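Local coordinates for nonaheme cytochrome c (Desulfovibrio desulfuricans, PDB 1DUW), which carries electrons through its covalently bound c-type hemes and probably serves electron transfer linked to hydrogenase, at residues P18-K22 with H63-G67. Numbering follows the deposited sequence.
Sequences PVSAK and HTTEG. With HEC (heme c), chain B.
T65 N donates to V19 O at 3.0 Å; the N-H...O angle of 162° and a donor lying in the carbonyl plane identify a well-formed hydrogen bond. A second link is made by the E66 carboxylate, whose OE1 takes the A21 N-H on its syn side (A21 N to E66 OE1 2.9 Å), with the donor 33° out of the carboxylate plane. E66 reaches it because its chain bends at chi2 (88°), turning the carboxylate back over S20 to K22.

Charge adds to this grip: K22, bent at chi3 and chi4, brings NZ within 3.0 Å of E66 OE2 in a salt bridge. OE2 is crowded in the model, however, so this bridge and the very short approach of S20 OG are less certain than the OE1 bond. Within 18-22, S20 OG accepts from K22 N at 2.8 Å, forming an ST turn.

Nonpolar contact is lighter. The V19 and T64 side chains cross at a slant, CG1 of V19 lying 4.1 Å from CG2 of T64. Separately, the T65 methyl CG2 packs 3.6 Å from the carbonyl oxygen V19 O, next to the backbone bond.

Beyond the interface, H63 NE2 ligates the heme iron at 2.2 Å, and H52 NE2 supplies the other axial ligand of that iron; bis-histidine ligation is characteristic of class III cytochromes c. H63 ND1 is hydrogen-bonded to V74 O. The contact thus joins the loop between strands 14-16 and 33-35 to the loop between helices 37-43 and 76-81, which carries H63, with T65 touching L76 of helix 76-81 and P18 packing on another heme c and helix 139-146.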
loop_
_atom_site.group_PDB
_atom_site.type_symbol
_atom_site.label_atom_id
_atom_site.label_comp_id
_atom_site.label_asym_id
_atom_site.label_seq_id
_atom_site.Cartn_x
_atom_site.Cartn_y
_atom_site.Cartn_z
ATOM N N PRO A 18 -2.410 -19.255 10.088
ATOM C CA PRO A 18 -1.504 -18.979 11.193
ATOM C C PRO A 18 -0.970 -20.258 11.839
ATOM O O PRO A 18 -1.437 -20.650 12.922
ATOM C CB PRO A 18 -2.386 -18.215 12.202
ATOM C CG PRO A 18 -3.777 -18.677 11.911
ATOM C CD PRO A 18 -3.824 -19.062 10.442
ATOM N N VAL A 19 0.006 -20.862 11.173
ATOM C CA VAL A 19 0.650 -22.088 11.642
ATOM C C VAL A 19 1.403 -21.813 12.939
ATOM O O VAL A 19 2.398 -21.083 12.954
ATOM C CB VAL A 19 1.587 -22.671 10.568
ATOM C CG1 VAL A 19 2.295 -23.924 11.055
ATOM C CG2 VAL A 19 0.793 -22.968 9.299
ATOM N N SER A 20 0.904 -22.391 14.038
ATOM C CA SER A 20 1.451 -22.195 15.362
ATOM C C SER A 20 1.748 -23.480 16.123
ATOM O O SER A 20 1.133 -24.502 15.831
ATOM C CB SER A 20 0.436 -21.394 16.207
ATOM O OG SER A 20 0.867 -21.309 17.563
ATOM N N ALA A 21 2.659 -23.397 17.086
ATOM C CA ALA A 21 3.018 -24.534 17.935
ATOM C C ALA A 21 2.092 -24.545 19.155
ATOM O O ALA A 21 1.985 -25.494 19.924
ATOM C CB ALA A 21 4.484 -24.478 18.311
ATOM N N LYS A 22 1.393 -23.423 19.308
ATOM C CA LYS A 22 0.426 -23.227 20.368
ATOM C C LYS A 22 -0.951 -23.646 19.857
ATOM O O LYS A 22 -1.417 -22.998 18.906
ATOM C CB LYS A 22 0.360 -21.769 20.812
ATOM C CG LYS A 22 1.639 -21.125 21.307
ATOM C CD LYS A 22 1.349 -19.913 22.173
ATOM C CE LYS A 22 1.010 -18.665 21.386
ATOM N NZ LYS A 22 2.127 -18.192 20.522
ATOM N N HIS A 63 8.731 -20.597 9.119
ATOM C CA HIS A 63 8.253 -19.425 9.836
ATOM C C HIS A 63 6.920 -19.658 10.527
ATOM O O HIS A 63 5.841 -19.405 9.985
ATOM C CB HIS A 63 8.112 -18.237 8.870
ATOM C CG HIS A 63 9.433 -17.833 8.293
ATOM N ND1 HIS A 63 10.467 -17.345 9.060
ATOM C CD2 HIS A 63 9.883 -17.862 7.011
ATOM C CE1 HIS A 63 11.509 -17.073 8.302
ATOM N NE2 HIS A 63 11.155 -17.382 7.075
ATOM N N THR A 64 6.995 -20.157 11.758
ATOM C CA THR A 64 5.747 -20.388 12.495
ATOM C C THR A 64 5.484 -19.135 13.316
ATOM O O THR A 64 6.400 -18.317 13.452
ATOM C CB THR A 64 5.876 -21.654 13.347
ATOM O OG1 THR A 64 7.090 -21.549 14.095
ATOM C CG2 THR A 64 6.020 -22.876 12.449
ATOM N N THR A 65 4.277 -18.945 13.855
ATOM C CA THR A 65 4.027 -17.727 14.621
ATOM C C THR A 65 5.034 -17.519 15.750
ATOM O O THR A 65 5.387 -16.373 16.035
ATOM C CB THR A 65 2.616 -17.689 15.251
ATOM O OG1 THR A 65 2.446 -18.800 16.144
ATOM C CG2 THR A 65 1.529 -17.791 14.192
ATOM N N GLU A 66 5.483 -18.595 16.378
ATOM C CA GLU A 66 6.422 -18.482 17.485
ATOM C C GLU A 66 7.879 -18.336 17.076
ATOM O O GLU A 66 8.679 -17.730 17.790
ATOM C CB GLU A 66 6.339 -19.748 18.356
ATOM C CG GLU A 66 5.041 -19.854 19.143
ATOM C CD GLU A 66 3.980 -20.561 18.316
ATOM O OE1 GLU A 66 4.377 -21.106 17.255
ATOM O OE2 GLU A 66 2.808 -20.554 18.744
ATOM N N GLY A 67 8.178 -18.929 15.923
ATOM C CA GLY A 67 9.503 -18.959 15.338
ATOM C C GLY A 67 10.202 -20.247 15.740
ATOM O O GLY A 67 9.891 -20.836 16.787
HETATM FE FE HEC B . 12.328 -17.134 5.220
HETATM C CHA HEC B . 14.467 -15.088 7.011
HETATM C CHB HEC B . 10.500 -14.420 4.244
HETATM C CHC HEC B . 10.171 -19.215 3.526
HETATM C CHD HEC B . 14.126 -19.904 6.295
HETATM N NA HEC B . 12.460 -15.155 5.571
HETATM C C1A HEC B . 13.419 -14.526 6.316
HETATM C C2A HEC B . 13.146 -13.112 6.261
HETATM C C3A HEC B . 12.026 -12.933 5.484
HETATM C C4A HEC B . 11.591 -14.231 5.049
HETATM C CMA HEC B . 11.238 -11.675 5.221
HETATM C CAA HEC B . 14.162 -12.045 6.679
HETATM C CBA HEC B . 13.852 -11.471 8.047
HETATM C CGA HEC B . 14.748 -10.316 8.423
HETATM O O1A HEC B . 15.882 -10.190 7.914
HETATM O O2A HEC B . 14.402 -9.690 9.454
HETATM N NB HEC B . 10.662 -16.873 4.115
HETATM C C1B HEC B . 10.098 -15.662 3.828
HETATM C C2B HEC B . 8.948 -15.883 2.987
HETATM C C3B HEC B . 8.840 -17.235 2.777
HETATM C C4B HEC B . 9.939 -17.857 3.495
HETATM C CMB HEC B . 7.959 -14.805 2.617
HETATM C CAB HEC B . 7.890 -17.975 1.865
HETATM C CBB HEC B . 7.718 -17.393 0.466
HETATM N NC HEC B . 12.180 -19.138 4.977
HETATM C C1C HEC B . 11.220 -19.757 4.222
HETATM C C2C HEC B . 11.485 -21.182 4.279
HETATM C C3C HEC B . 12.588 -21.378 5.062
HETATM C C4C HEC B . 12.970 -20.078 5.571
HETATM C CMC HEC B . 10.714 -22.203 3.498
HETATM C CAC HEC B . 13.056 -22.660 5.713
HETATM C CBC HEC B . 13.649 -23.677 4.751
HETATM N ND HEC B . 13.948 -17.430 6.408
HETATM C C1D HEC B . 14.518 -18.643 6.667
HETATM C C2D HEC B . 15.765 -18.407 7.354
HETATM C C3D HEC B . 15.864 -17.059 7.548
HETATM C C4D HEC B . 14.775 -16.424 6.836
HETATM C CMD HEC B . 16.643 -19.525 7.863
HETATM C CAD HEC B . 17.109 -16.274 7.949
HETATM C CBD HEC B . 18.168 -16.256 6.848
HETATM C CGD HEC B . 19.145 -15.106 7.030
HETATM O O1D HEC B . 19.081 -14.493 8.121
HETATM O O2D HEC B . 19.521 -14.519 5.985
#